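Local coordinates for tail spike protein (Acinetobacter phage vB_AbaP_AS12, PDB 6EU4) that probably recognises, and may degrade, surface polysaccharide of its Acinetobacter host as the trimeric tailspike of the phage, at residues A248-S254 with A278-Y284; I209-L215 with E231-D237; A301-D307 with M328-H333. All blocks are in the same frame, centred on the assembly; numbering follows the deposited sequence. Where two conformers were deposited one is given.

Contact 1 of 3, residues A248-S254 with A278-Y284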
ATOM      1  N   ALA A 248      -2.842  -4.925 -21.893  1.00 12.56           N
ATOM      2  CA  ALA A 248      -3.709  -4.369 -22.921  1.00 13.60           C
ATOM      3  C   ALA A 248      -2.871  -3.449 -23.805  1.00 13.40           C
ATOM      4  O   ALA A 248      -2.510  -2.334 -23.406  1.00 12.35           O
ATOM      5  CB  ALA A 248      -4.895  -3.635 -22.304  1.00 14.46           C
ATOM      6  N   SER A 249      -2.562  -3.945 -24.998  1.00 13.55           N
ATOM      7  CA  SER A 249      -1.834  -3.185 -26.002  0.50 14.86           C
ATOM      8  C   SER A 249      -2.847  -2.706 -27.034  1.00 15.92           C
ATOM      9  O   SER A 249      -3.514  -3.516 -27.678  1.00 20.13           O
ATOM     10  CB  SER A 249      -0.738  -4.040 -26.635  0.50 15.87           C
ATOM     11  OG  SER A 249       0.162  -4.529 -25.642  0.50 14.80           O
ATOM     12  N   ALA A 250      -2.983  -1.391 -27.159  1.00 14.83           N
ATOM     13  CA  ALA A 250      -4.031  -0.801 -27.975  1.00 15.57           C
ATOM     14  C   ALA A 250      -3.518   0.464 -28.638  1.00 14.16           C
ATOM     15  O   ALA A 250      -2.642   1.138 -28.101  1.00 14.30           O
ATOM     16  CB  ALA A 250      -5.250  -0.445 -27.130  1.00 15.39           C
ATOM     17  N   SER A 251      -4.085   0.803 -29.799  1.00 14.83           N
ATOM     18  CA  SER A 251      -3.669   2.031 -30.465  1.00 13.77           C
ATOM     19  C   SER A 251      -4.320   3.279 -29.880  1.00 13.31           C
ATOM     20  O   SER A 251      -3.738   4.354 -29.990  1.00 13.78           O
ATOM     21  CB  SER A 251      -3.952   1.959 -31.970  1.00 15.81           C
ATOM     22  OG  SER A 251      -5.354   1.936 -32.213  1.00 15.23           O
ATOM     23  N   SER A 252      -5.490   3.180 -29.240  1.00 13.05           N
ATOM     24  CA  SER A 252      -6.164   4.356 -28.690  1.00 14.12           C
ATOM     25  C   SER A 252      -6.244   4.337 -27.165  1.00 12.21           C
ATOM     26  O   SER A 252      -5.676   5.220 -26.505  1.00 12.47           O
ATOM     27  CB  SER A 252      -7.561   4.487 -29.312  1.00 15.43           C
ATOM     28  OG  SER A 252      -8.228   5.632 -28.803  1.00 14.63           O
ATOM     29  N   ARG A 253      -6.941   3.366 -26.570  1.00 12.13           N
ATOM     30  CA  ARG A 253      -7.061   3.283 -25.108  1.00 12.37           C
ATOM     31  C   ARG A 253      -6.842   1.841 -24.665  1.00 12.35           C
ATOM     32  O   ARG A 253      -7.490   0.930 -25.183  1.00 13.34           O
ATOM     33  CB  ARG A 253      -8.425   3.786 -24.615  1.00 14.04           C
ATOM     34  CG  ARG A 253      -8.695   5.259 -24.909  1.00 13.64           C
ATOM     35  CD  ARG A 253     -10.030   5.722 -24.330  1.00 12.70           C
ATOM     36  NE  ARG A 253     -11.142   5.256 -25.139  1.00 15.05           N
ATOM     37  CZ  ARG A 253     -12.410   5.224 -24.737  1.00 14.28           C
ATOM     38  NH1 ARG A 253     -12.750   5.641 -23.528  1.00 13.97           N
ATOM     39  NH2 ARG A 253     -13.360   4.770 -25.557  1.00 15.51           N
ATOM     40  N   SER A 254      -5.917   1.632 -23.724  1.00 12.04           N
ATOM     41  CA  SER A 254      -5.594   0.277 -23.281  1.00 11.53           C
ATOM     42  C   SER A 254      -6.683  -0.288 -22.376  1.00 12.10           C
ATOM     43  O   SER A 254      -7.281  -1.318 -22.690  1.00 12.10           O
ATOM     44  CB  SER A 254      -4.237   0.249 -22.586  1.00 12.76           C
ATOM     45  OG  SER A 254      -3.208   0.579 -23.509  1.00 12.94           O
ATOM     46  N   ALA A 278      -0.267  -1.585 -19.507  1.00 11.62           N
ATOM     47  CA  ALA A 278      -0.883  -0.842 -20.604  1.00 12.64           C
ATOM     48  C   ALA A 278       0.221  -0.435 -21.573  1.00 12.82           C
ATOM     49  O   ALA A 278       1.225   0.136 -21.146  1.00 13.93           O
ATOM     50  CB  ALA A 278      -1.609   0.402 -20.090  1.00 13.13           C
ATOM     51  N   THR A 279       0.080  -0.762 -22.854  1.00 11.40           N
ATOM     52  CA  THR A 279       1.077  -0.322 -23.820  1.00 10.29           C
ATOM     53  C   THR A 279       0.421   0.269 -25.059  1.00 11.36           C
ATOM     54  O   THR A 279      -0.699  -0.089 -25.438  1.00 13.12           O
ATOM     55  CB  THR A 279       2.057  -1.463 -24.263  1.00 16.99           C
ATOM     56  OG1 THR A 279       1.377  -2.418 -25.069  1.00 18.79           O
ATOM     57  CG2 THR A 279       2.675  -2.213 -23.051  1.00 16.14           C
ATOM     58  N   ASP A 280       1.161   1.175 -25.692  1.00 12.07           N
ATOM     59  CA  ASP A 280       0.984   1.648 -27.051  1.00 14.68           C
ATOM     60  C   ASP A 280      -0.152   2.655 -27.212  1.00 14.39           C
ATOM     61  O   ASP A 280      -0.249   3.284 -28.274  1.00 13.58           O
ATOM     62  CB  ASP A 280       0.787   0.480 -28.037  1.00 16.59           C
ATOM     63  CG  ASP A 280       1.960  -0.510 -27.977  1.00 22.46           C
ATOM     64  OD1 ASP A 280       3.090  -0.060 -28.192  1.00 26.38           O
ATOM     65  OD2 ASP A 280       1.772  -1.692 -27.644  1.00 23.30           O
ATOM     66  N   ALA A 281      -0.995   2.847 -26.212  1.00 13.15           N
ATOM     67  CA  ALA A 281      -2.173   3.696 -26.352  1.00 12.98           C
ATOM     68  C   ALA A 281      -1.827   5.128 -26.759  1.00 14.25           C
ATOM     69  O   ALA A 281      -0.962   5.779 -26.159  1.00 12.54           O
ATOM     70  CB  ALA A 281      -2.936   3.705 -25.030  1.00 12.02           C
ATOM     71  N   GLY A 282      -2.563   5.639 -27.745  1.00 13.22           N
ATOM     72  CA  GLY A 282      -2.320   6.972 -28.255  1.00 14.45           C
ATOM     73  C   GLY A 282      -3.219   8.061 -27.695  1.00 15.45           C
ATOM     74  O   GLY A 282      -2.963   9.243 -27.958  1.00 14.61           O
ATOM     75  N   LEU A 283      -4.249   7.692 -26.917  1.00 13.79           N
ATOM     76  CA  LEU A 283      -5.191   8.646 -26.332  1.00 12.46           C
ATOM     77  C   LEU A 283      -5.149   8.640 -24.810  1.00 14.03           C
ATOM     78  O   LEU A 283      -4.853   9.682 -24.212  1.00 14.27           O
ATOM     79  CB  LEU A 283      -6.607   8.350 -26.852  1.00 13.27           C
ATOM     80  CG  LEU A 283      -7.744   9.212 -26.283  1.00 17.25           C
ATOM     81  CD1 LEU A 283      -7.528  10.654 -26.635  1.00 20.36           C
ATOM     82  CD2 LEU A 283      -9.128   8.752 -26.787  1.00 17.36           C
ATOM     83  N   TYR A 284      -5.457   7.508 -24.162  1.00 12.25           N
ATOM     84  CA  TYR A 284      -5.266   7.310 -22.733  1.00 11.51           C
ATOM     85  C   TYR A 284      -4.713   5.916 -22.491  1.00 11.38           C
ATOM     86  O   TYR A 284      -5.157   4.955 -23.113  1.00 11.79           O
ATOM     87  CB  TYR A 284      -6.572   7.422 -21.932  1.00 13.00           C
ATOM     88  CG  TYR A 284      -7.260   8.738 -22.038  1.00 13.65           C
ATOM     89  CD1 TYR A 284      -6.704   9.876 -21.461  1.00 13.77           C
ATOM     90  CD2 TYR A 284      -8.491   8.850 -22.676  1.00 17.12           C
ATOM     91  CE1 TYR A 284      -7.336  11.086 -21.544  1.00 15.15           C
ATOM     92  CE2 TYR A 284      -9.125  10.073 -22.775  1.00 17.49           C
ATOM     93  CZ  TYR A 284      -8.533  11.181 -22.205  1.00 17.87           C
ATOM     94  OH  TYR A 284      -9.169  12.399 -22.270  1.00 19.41           O
TER

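Contact 2 of 3, residues I209-L215 with E231-D237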
ATOM      1  N   ILE A 209     -12.193  -3.829 -30.463  1.00 15.94           N
ATOM      2  CA  ILE A 209     -12.002  -3.995 -29.026  1.00 14.01           C
ATOM      3  C   ILE A 209     -11.479  -5.393 -28.773  1.00 14.66           C
ATOM      4  O   ILE A 209     -11.963  -6.354 -29.365  1.00 14.94           O
ATOM      5  CB  ILE A 209     -13.334  -3.780 -28.282  1.00 13.06           C
ATOM      6  CG1 ILE A 209     -13.905  -2.398 -28.563  1.00 16.19           C
ATOM      7  CG2 ILE A 209     -13.170  -4.001 -26.769  1.00 12.25           C
ATOM      8  CD1 ILE A 209     -15.426  -2.317 -28.283  1.00 19.16           C
ATOM      9  N   GLY A 210     -10.504  -5.523 -27.882  1.00 13.14           N
ATOM     10  CA  GLY A 210     -10.063  -6.840 -27.510  1.00 14.37           C
ATOM     11  C   GLY A 210     -11.090  -7.623 -26.709  1.00 14.34           C
ATOM     12  O   GLY A 210     -11.675  -8.606 -27.183  1.00 15.05           O
ATOM     13  N   LEU A 211     -11.329  -7.171 -25.485  1.00 12.40           N
ATOM     14  CA  LEU A 211     -12.338  -7.748 -24.603  1.00 11.68           C
ATOM     15  C   LEU A 211     -13.365  -6.673 -24.293  1.00 13.59           C
ATOM     16  O   LEU A 211     -13.046  -5.685 -23.623  1.00 13.44           O
ATOM     17  CB  LEU A 211     -11.696  -8.277 -23.324  1.00 13.76           C
ATOM     18  CG  LEU A 211     -12.673  -8.742 -22.244  1.00 14.64           C
ATOM     19  CD1 LEU A 211     -13.504  -9.935 -22.707  1.00 16.49           C
ATOM     20  CD2 LEU A 211     -11.951  -9.060 -20.928  1.00 16.54           C
ATOM     21  N   TYR A 212     -14.593  -6.865 -24.777  1.00 13.07           N
ATOM     22  CA  TYR A 212     -15.712  -5.996 -24.441  1.00 13.01           C
ATOM     23  C   TYR A 212     -16.491  -6.703 -23.337  1.00 12.86           C
ATOM     24  O   TYR A 212     -17.166  -7.709 -23.580  1.00 14.49           O
ATOM     25  CB  TYR A 212     -16.593  -5.687 -25.646  1.00 13.95           C
ATOM     26  CG  TYR A 212     -17.688  -4.702 -25.302  1.00 15.20           C
ATOM     27  CD1 TYR A 212     -17.390  -3.515 -24.651  1.00 17.05           C
ATOM     28  CD2 TYR A 212     -19.019  -4.972 -25.582  1.00 14.76           C
ATOM     29  CE1 TYR A 212     -18.375  -2.614 -24.310  1.00 18.74           C
ATOM     30  CE2 TYR A 212     -20.019  -4.072 -25.244  1.00 17.52           C
ATOM     31  CZ  TYR A 212     -19.689  -2.895 -24.606  1.00 20.19           C
ATOM     32  OH  TYR A 212     -20.667  -1.983 -24.263  1.00 18.12           O
ATOM     33  N   ALA A 213     -16.380  -6.184 -22.131  1.00 13.11           N
ATOM     34  CA  ALA A 213     -16.936  -6.823 -20.936  1.00 15.04           C
ATOM     35  C   ALA A 213     -17.735  -5.781 -20.175  1.00 12.41           C
ATOM     36  O   ALA A 213     -17.331  -5.326 -19.096  1.00 13.87           O
ATOM     37  CB  ALA A 213     -15.824  -7.422 -20.078  1.00 16.28           C
ATOM     38  N   PRO A 214     -18.884  -5.374 -20.715  1.00 12.95           N
ATOM     39  CA  PRO A 214     -19.550  -4.185 -20.163  1.00 15.09           C
ATOM     40  C   PRO A 214     -19.996  -4.374 -18.720  1.00 14.47           C
ATOM     41  O   PRO A 214     -19.783  -3.478 -17.892  1.00 14.21           O
ATOM     42  CB  PRO A 214     -20.734  -3.965 -21.112  1.00 15.80           C
ATOM     43  CG  PRO A 214     -20.908  -5.272 -21.859  1.00 13.45           C
ATOM     44  CD  PRO A 214     -19.516  -5.850 -21.953  1.00 14.32           C
ATOM     45  N   LEU A 215     -20.603  -5.515 -18.398  1.00 12.33           N
ATOM     46  CA  LEU A 215     -21.200  -5.778 -17.083  1.00 12.40           C
ATOM     47  C   LEU A 215     -20.576  -7.068 -16.549  1.00 12.91           C
ATOM     48  O   LEU A 215     -20.942  -8.161 -16.995  1.00 13.13           O
ATOM     49  CB  LEU A 215     -22.728  -5.899 -17.185  1.00 12.98           C
ATOM     50  CG  LEU A 215     -23.473  -4.794 -17.949  1.00 15.12           C
ATOM     51  CD1 LEU A 215     -24.961  -5.112 -18.057  1.00 16.09           C
ATOM     52  CD2 LEU A 215     -23.272  -3.438 -17.286  1.00 15.50           C
ATOM     53  N   GLU A 231      -9.032  -0.568 -28.896  1.00 13.06           N
ATOM     54  CA  GLU A 231      -9.265  -0.463 -27.457  1.00 12.09           C
ATOM     55  C   GLU A 231      -9.039  -1.845 -26.875  1.00 13.08           C
ATOM     56  O   GLU A 231      -9.514  -2.834 -27.439  1.00 13.64           O
ATOM     57  CB  GLU A 231     -10.689   0.050 -27.178  1.00 14.34           C
ATOM     58  CG  GLU A 231     -10.874   1.483 -27.585  1.00 15.27           C
ATOM     59  CD  GLU A 231     -12.334   1.938 -27.697  1.00 17.98           C
ATOM     60  OE1 GLU A 231     -13.264   1.109 -27.580  1.00 17.65           O
ATOM     61  OE2 GLU A 231     -12.546   3.145 -27.937  1.00 17.03           O
ATOM     62  N   GLY A 232      -8.300  -1.926 -25.769  1.00 12.51           N
ATOM     63  CA  GLY A 232      -7.897  -3.225 -25.267  1.00 14.36           C
ATOM     64  C   GLY A 232      -8.976  -3.954 -24.491  1.00 14.93           C
ATOM     65  O   GLY A 232      -9.525  -4.957 -24.957  1.00 14.16           O
ATOM     66  N   ILE A 233      -9.240  -3.461 -23.284  1.00 12.29           N
ATOM     67  CA  ILE A 233     -10.244  -4.004 -22.375  1.00 12.08           C
ATOM     68  C   ILE A 233     -11.210  -2.869 -22.037  1.00 12.73           C
ATOM     69  O   ILE A 233     -10.783  -1.772 -21.657  1.00 12.98           O
ATOM     70  CB  ILE A 233      -9.595  -4.602 -21.114  1.00 13.48           C
ATOM     71  CG1 ILE A 233      -8.706  -5.799 -21.503  1.00 16.23           C
ATOM     72  CG2 ILE A 233     -10.673  -5.025 -20.100  1.00 13.94           C
ATOM     73  CD1 ILE A 233      -7.845  -6.296 -20.397  1.00 18.42           C
ATOM     74  N   LYS A 234     -12.507  -3.123 -22.203  1.00 13.54           N
ATOM     75  CA  LYS A 234     -13.517  -2.075 -22.129  1.00 12.35           C
ATOM     76  C   LYS A 234     -14.728  -2.555 -21.337  1.00 14.45           C
ATOM     77  O   LYS A 234     -15.348  -3.554 -21.705  1.00 14.39           O
ATOM     78  CB  LYS A 234     -13.925  -1.677 -23.537  1.00 13.04           C
ATOM     79  CG  LYS A 234     -14.835  -0.493 -23.607  1.00 13.65           C
ATOM     80  CD  LYS A 234     -15.026  -0.076 -25.056  1.00 15.99           C
ATOM     81  CE  LYS A 234     -15.651   1.292 -25.157  1.00 16.44           C
ATOM     82  NZ  LYS A 234     -15.784   1.716 -26.603  1.00 16.95           N
ATOM     83  N   SER A 235     -15.087  -1.815 -20.288  1.00 12.29           N
ATOM     84  CA  SER A 235     -16.140  -2.216 -19.367  1.00 12.06           C
ATOM     85  C   SER A 235     -16.921  -0.980 -18.931  1.00 12.93           C
ATOM     86  O   SER A 235     -16.426   0.151 -19.006  1.00 11.62           O
ATOM     87  CB  SER A 235     -15.529  -2.950 -18.161  1.00 11.18           C
ATOM     88  OG  SER A 235     -16.502  -3.394 -17.229  1.00 12.76           O
ATOM     89  N   VAL A 236     -18.147  -1.217 -18.462  1.00 13.20           N
ATOM     90  CA  VAL A 236     -19.050  -0.174 -17.968  1.00 12.47           C
ATOM     91  C   VAL A 236     -19.232  -0.255 -16.455  1.00 14.15           C
ATOM     92  O   VAL A 236     -19.203   0.764 -15.753  1.00 13.20           O
ATOM     93  CB  VAL A 236     -20.422  -0.266 -18.672  1.00 13.88           C
ATOM     94  CG1 VAL A 236     -21.405   0.702 -18.063  1.00 13.71           C
ATOM     95  CG2 VAL A 236     -20.307  -0.023 -20.178  1.00 12.59           C
ATOM     96  N   ASP A 237     -19.495  -1.458 -15.944  1.00 12.90           N
ATOM     97  CA  ASP A 237     -19.831  -1.686 -14.541  1.00 13.54           C
ATOM     98  C   ASP A 237     -19.183  -3.020 -14.193  1.00 13.74           C
ATOM     99  O   ASP A 237     -19.667  -4.078 -14.616  1.00 13.45           O
ATOM    100  CB  ASP A 237     -21.345  -1.709 -14.328  1.00 14.61           C
ATOM    101  CG  ASP A 237     -21.756  -1.878 -12.858  1.00 18.44           C
ATOM    102  OD1 ASP A 237     -21.011  -2.456 -12.048  1.00 17.05           O
ATOM    103  OD2 ASP A 237     -22.886  -1.451 -12.524  1.00 20.01           O
TER

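Contact 3 of 3, residues A301-D307 with M328-H333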
ATOM      1  N   ALA A 301       3.285   0.890 -17.688  1.00 12.36           N
ATOM      2  CA  ALA A 301       2.685   1.487 -18.870  1.00 14.17           C
ATOM      3  C   ALA A 301       3.805   1.975 -19.767  1.00 14.94           C
ATOM      4  O   ALA A 301       4.620   2.803 -19.344  1.00 15.75           O
ATOM      5  CB  ALA A 301       1.758   2.626 -18.479  1.00 17.60           C
ATOM      6  N   ASP A 302       3.895   1.424 -20.966  1.00 13.17           N
ATOM      7  CA  ASP A 302       5.007   1.725 -21.860  1.00 12.26           C
ATOM      8  C   ASP A 302       4.471   2.270 -23.175  1.00 13.53           C
ATOM      9  O   ASP A 302       3.467   1.776 -23.710  1.00 12.32           O
ATOM     10  CB  ASP A 302       5.870   0.480 -22.170  1.00 16.06           C
ATOM     11  CG  ASP A 302       6.759   0.029 -21.009  1.00 20.86           C
ATOM     12  OD1 ASP A 302       6.283   0.015 -19.865  1.00 18.68           O
ATOM     13  OD2 ASP A 302       7.937  -0.359 -21.273  1.00 23.04           O
ATOM     14  N   PHE A 303       5.169   3.272 -23.705  1.00 11.52           N
ATOM     15  CA  PHE A 303       4.937   3.750 -25.070  1.00 11.33           C
ATOM     16  C   PHE A 303       3.531   4.318 -25.235  1.00 12.97           C
ATOM     17  O   PHE A 303       2.860   4.082 -26.248  1.00 12.92           O
ATOM     18  CB  PHE A 303       5.194   2.653 -26.103  1.00 13.31           C
ATOM     19  CG  PHE A 303       6.500   1.946 -25.915  1.00 16.73           C
ATOM     20  CD1 PHE A 303       7.691   2.642 -25.995  1.00 20.88           C
ATOM     21  CD2 PHE A 303       6.532   0.591 -25.644  1.00 22.48           C
ATOM     22  CE1 PHE A 303       8.908   1.991 -25.809  1.00 23.23           C
ATOM     23  CE2 PHE A 303       7.747  -0.059 -25.447  1.00 26.28           C
ATOM     24  CZ  PHE A 303       8.927   0.652 -25.525  1.00 24.24           C
ATOM     25  N   VAL A 304       3.096   5.115 -24.269  1.00 10.54           N
ATOM     26  CA  VAL A 304       1.817   5.805 -24.345  1.00 11.20           C
ATOM     27  C   VAL A 304       2.047   7.178 -24.969  1.00 13.00           C
ATOM     28  O   VAL A 304       2.907   7.947 -24.511  1.00 12.57           O
ATOM     29  CB  VAL A 304       1.181   5.912 -22.946  1.00 13.43           C
ATOM     30  CG1 VAL A 304      -0.015   6.832 -22.958  1.00 13.94           C
ATOM     31  CG2 VAL A 304       0.780   4.511 -22.486  1.00 14.50           C
ATOM     32  N   GLY A 305       1.300   7.478 -26.032  1.00 11.75           N
ATOM     33  CA  GLY A 305       1.589   8.630 -26.855  1.00 12.61           C
ATOM     34  C   GLY A 305       2.806   8.385 -27.723  1.00 13.77           C
ATOM     35  O   GLY A 305       3.520   7.384 -27.582  1.00 14.30           O
ATOM     36  N   ALA A 306       3.052   9.305 -28.637  1.00 16.50           N
ATOM     37  CA  ALA A 306       4.212   9.230 -29.506  1.00 17.10           C
ATOM     38  C   ALA A 306       4.771  10.632 -29.687  1.00 14.36           C
ATOM     39  O   ALA A 306       4.052  11.625 -29.563  1.00 15.26           O
ATOM     40  CB  ALA A 306       3.851   8.626 -30.870  1.00 20.13           C
ATOM     41  N   ASP A 307       6.056  10.699 -30.006  1.00 15.55           N
ATOM     42  CA  ASP A 307       6.713  11.986 -30.165  1.00 16.36           C
ATOM     43  C   ASP A 307       6.015  12.785 -31.250  1.00 16.85           C
ATOM     44  O   ASP A 307       5.891  12.331 -32.398  1.00 17.20           O
ATOM     45  CB  ASP A 307       8.185  11.766 -30.505  1.00 18.50           C
ATOM     46  CG  ASP A 307       9.045  12.983 -30.221  1.00 20.70           C
ATOM     47  OD1 ASP A 307       8.510  14.055 -29.849  1.00 18.90           O
ATOM     48  OD2 ASP A 307      10.267  12.859 -30.415  1.00 24.17           O
HETATM   49  N   MSE A 328       4.785   1.903 -12.381  1.00 10.71           N
HETATM   50  CA  MSE A 328       5.786   2.487 -13.279  1.00  9.60           C
HETATM   51  C   MSE A 328       5.196   2.960 -14.594  1.00 11.07           C
HETATM   52  O   MSE A 328       4.111   2.548 -15.005  1.00  9.38           O
HETATM   53  CB  MSE A 328       6.899   1.479 -13.589  1.00 10.68           C
HETATM   54  CG  MSE A 328       7.613   0.980 -12.373  1.00 10.09           C
HETATM   55 SE   MSE A 328       9.203  -0.034 -12.862  0.92 11.79          SE
HETATM   56  CE  MSE A 328      10.252   1.365 -13.745  1.00 15.06           C
ATOM     57  N   ASN A 329       5.966   3.797 -15.272  1.00 11.23           N
ATOM     58  CA  ASN A 329       5.773   4.030 -16.684  1.00 10.63           C
ATOM     59  C   ASN A 329       7.133   4.277 -17.316  1.00 11.07           C
ATOM     60  O   ASN A 329       8.068   4.754 -16.660  1.00 11.18           O
ATOM     61  CB  ASN A 329       4.837   5.228 -16.957  1.00 12.19           C
ATOM     62  CG  ASN A 329       5.563   6.528 -16.974  1.00 14.27           C
ATOM     63  OD1 ASN A 329       5.806   7.143 -15.926  1.00 13.28           O
ATOM     64  ND2 ASN A 329       5.962   6.962 -18.171  1.00 13.41           N
ATOM     65  N   GLU A 330       7.222   3.949 -18.603  1.00 12.21           N
ATOM     66  CA  GLU A 330       8.408   4.222 -19.408  1.00 10.94           C
ATOM     67  C   GLU A 330       7.967   4.716 -20.778  1.00 12.13           C
ATOM     68  O   GLU A 330       7.244   4.006 -21.482  1.00 14.30           O
ATOM     69  CB  GLU A 330       9.281   2.964 -19.562  1.00 11.73           C
ATOM     70  CG  GLU A 330       9.787   2.375 -18.236  1.00 16.90           C
ATOM     71  CD  GLU A 330      10.771   1.226 -18.394  1.00 25.50           C
ATOM     72  OE1 GLU A 330      11.540   1.197 -19.384  1.00 23.85           O
ATOM     73  OE2 GLU A 330      10.788   0.360 -17.491  1.00 26.74           O
ATOM     74  N   HIS A 331       8.439   5.910 -21.159  1.00 11.96           N
ATOM     75  CA  HIS A 331       8.237   6.537 -22.462  1.00 12.32           C
ATOM     76  C   HIS A 331       6.809   7.043 -22.592  1.00 13.43           C
ATOM     77  O   HIS A 331       5.904   6.313 -23.012  1.00 13.87           O
ATOM     78  CB  HIS A 331       8.594   5.584 -23.613  1.00 12.63           C
ATOM     79  CG  HIS A 331       9.972   5.019 -23.512  1.00 15.06           C
ATOM     80  ND1 HIS A 331      11.101   5.762 -23.771  1.00 16.66           N
ATOM     81  CD2 HIS A 331      10.403   3.791 -23.137  1.00 16.23           C
ATOM     82  CE1 HIS A 331      12.173   5.018 -23.553  1.00 19.27           C
ATOM     83  NE2 HIS A 331      11.773   3.817 -23.166  1.00 17.68           N
ATOM     84  N   LEU A 332       6.615   8.312 -22.236  1.00 11.77           N
ATOM     85  CA  LEU A 332       5.305   8.940 -22.210  1.00  9.22           C
ATOM     86  C   LEU A 332       5.375  10.265 -22.933  1.00  9.76           C
ATOM     87  O   LEU A 332       6.185  11.132 -22.581  1.00 10.59           O
ATOM     88  CB  LEU A 332       4.827   9.161 -20.775  1.00 12.11           C
ATOM     89  CG  LEU A 332       3.462   9.867 -20.635  1.00 10.98           C
ATOM     90  CD1 LEU A 332       2.379   8.990 -21.204  1.00 11.00           C
ATOM     91  CD2 LEU A 332       3.155  10.190 -19.177  1.00 12.61           C
ATOM     92  N   HIS A 333       4.541  10.404 -23.961  1.00 10.18           N
ATOM     93  CA  HIS A 333       4.263  11.677 -24.630  1.00 10.57           C
ATOM     94  C   HIS A 333       2.778  11.970 -24.400  1.00 11.37           C
ATOM     95  O   HIS A 333       1.907  11.411 -25.081  1.00 12.58           O
ATOM     96  CB  HIS A 333       4.598  11.615 -26.115  1.00 10.93           C
ATOM     97  CG  HIS A 333       6.049  11.416 -26.397  1.00 12.60           C
ATOM     98  ND1 HIS A 333       6.902  12.454 -26.706  1.00 12.14           N
ATOM     99  CD2 HIS A 333       6.801  10.291 -26.415  1.00 13.62           C
ATOM    100  CE1 HIS A 333       8.118  11.974 -26.907  1.00 14.46           C
ATOM    101  NE2 HIS A 333       8.085  10.665 -26.726  1.00 13.44           N
TER
HETATM  102  O   HOH W   1       4.570   5.557 -20.533  1.00 13.75           O
HETATM  103  O   HOH W   2      10.401   0.632 -22.096  1.00 27.64           O
HETATM  104  O   HOH W   3       5.624   6.983 -25.832  1.00 13.28           O

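Contact 1 of 3, residues A248-S254 with A278-Y284
This is a parallel strand pairing carried round a corner of the beta-helix, between two successive coils. Strand 241-250 pairs with strand 277-279 before the turn. Thr279 N donates to Ala248 O (3.1 Å), and Ala250 N returns to Thr279 O (3.1 Å). Ser249 and Thr279 lie side by side on one face, where Ser249 OG donates to Thr279 OG1 at 2.5 Å. Thr279 OG1 in turn donates to Asp280 OD2 (2.7 Å). At the corner, Gly282 N bonds to Ser251 O (2.8 Å); a CB on Gly282 would collide with that same oxygen. Ser252 O receives both Leu283 N (2.9 Å) and Tyr284 N (3.3 Å). The register moves by one residue here, so Arg253 pairs with Tyr284. Arg253 CD lies at the edge of the Tyr284 ring, 3.9 Å from CD2, while its guanidinium forms salt bridges to Asp287 and Glu231. Inside the bend, Ser254 CB packs on Ala278 CB (3.6 Å). Parallel strands stacked coil on coil, with loops at the turns, are typical of the beta-helix of phage tailspikes.

Contact 2 of 3, residues I209-L215 with E231-D237
Ile209 starts the first segment beside Glu231, with their side chains on the same face; Ile209 CG1 is 3.7 Å from Glu231 OE1. Its tip also meets Lys234 on the same neighbouring coil as Glu231, Ile209 CD1 to Lys234 CD at 3.9 Å. Glu231 OE1 and Lys234 NZ form a salt bridge at 2.8 Å, and Glu231 has a second charged partner in Arg253.

The chain bends at Gly210, opposite a matching bend at Gly232. Gly210 N donates to Glu231 O (2.9 Å). A CB on Gly210 would clash with Gly232 O, so the close approach suits glycine. Leu211 N then donates to Gly232 O (2.9 Å), and Leu211 O accepts from Lys234 N (3.0 Å). Strands 211-212 and 233-234 thus run parallel and in register, as successive coils do in a parallel beta-helix. Leu211 and Ile233 share the opposite face from Tyr212 and Lys234, with Leu211 CB 4.3 Å from Ile233 CG1. Ile233 packs further on Trp243, Val246 and Phe255.

Tyr212 lays its ring beside the lysine, CD1 4.1 Å from Lys234 CB. Ala213 N donates to Lys234 O (2.9 Å), while Ala213 O accepts from Ser235 OG (2.8 Å). Pro214 O takes two amides, Val236 N and Asp237 N, each at 2.8 Å. Pro214 CB also touches Val236 CG2 (4.1 Å). Leu215 pairs with Asp237, its CD2 3.9 Å from Asp237 CB; the Asp237 carboxylate bonds to Tyr187 and Trp264.

Contact 3 of 3, residues A301-D307 with M328-H333
Phe303 sets its ring nearly parallel to that of His331, with planes 7° apart. The rings are slid sideways, so they barely overlap: centroids are 5.3 Å apart, and Phe303 CE1 is 3.6 Å from His331 CD2. Both residues have positive phi and mark the same corner on neighbouring coils.

The backbones pair in parallel on both sides of this corner. Glu330 N donates to Ala301 O (2.9 Å), and Phe303 N donates to Glu330 O (3.1 Å). A weak bond follows from Val304 N to His331 O (3.3 Å). His333 N then donates to Val304 O (3.0 Å). Val304 and Leu332 pair on one face, CG1 of Val304 to CD1 of Leu332 at 3.7 Å.

Two carboxylates come together where Asp302 pairs with Glu330: Asp302 OD2 and Glu330 OE1 are 4.4 Å apart. A water donates to both, at 2.8 Å from Asp302 OD2 and 3.0 Å from Glu330 OE1. Asp302 OD1 bonds to Trp277.

Gly305 has positive phi, and its CA approaches His333 O (3.3 Å). The chain then crosses one face of the His333 ring, where Asp307 CB makes a CH-pi contact, 4.0 Å from the centroid. Beyond the two segments, His333 stacks on Tyr356 and bonds to Tyr359, and Asp307 forms a salt bridge with Lys358.

These strands belong to successive coils of the beta-helix. Val304 packs on strand 311-318 and Leu332 on strand 336-341. Met328, present as selenomethionine, packs on Gly293 of a second subunit, and Glu330 on Thr269 of that subunit.

The three contacts follow one another along the chain in the order 2, 1, 3, and all lie in the large curled sheet of the beta-helix. Contacts 1 and 2 have centres 13 Å apart and meet through neighbouring strands 253-257 and 233-234. Ser254 O probably accepts from Ile233 N. Contacts 1 and 3 are closer, with centres 10 Å apart. There, Ala278 O and Ala281 O probably accept from Asp302 N and Gly305 N. Contacts 2 and 3 do not touch; their nearest atoms are about 12 Å apart. Contact 1 therefore bridges the other two. Together they follow the coils as they stack along the tailspike shaft.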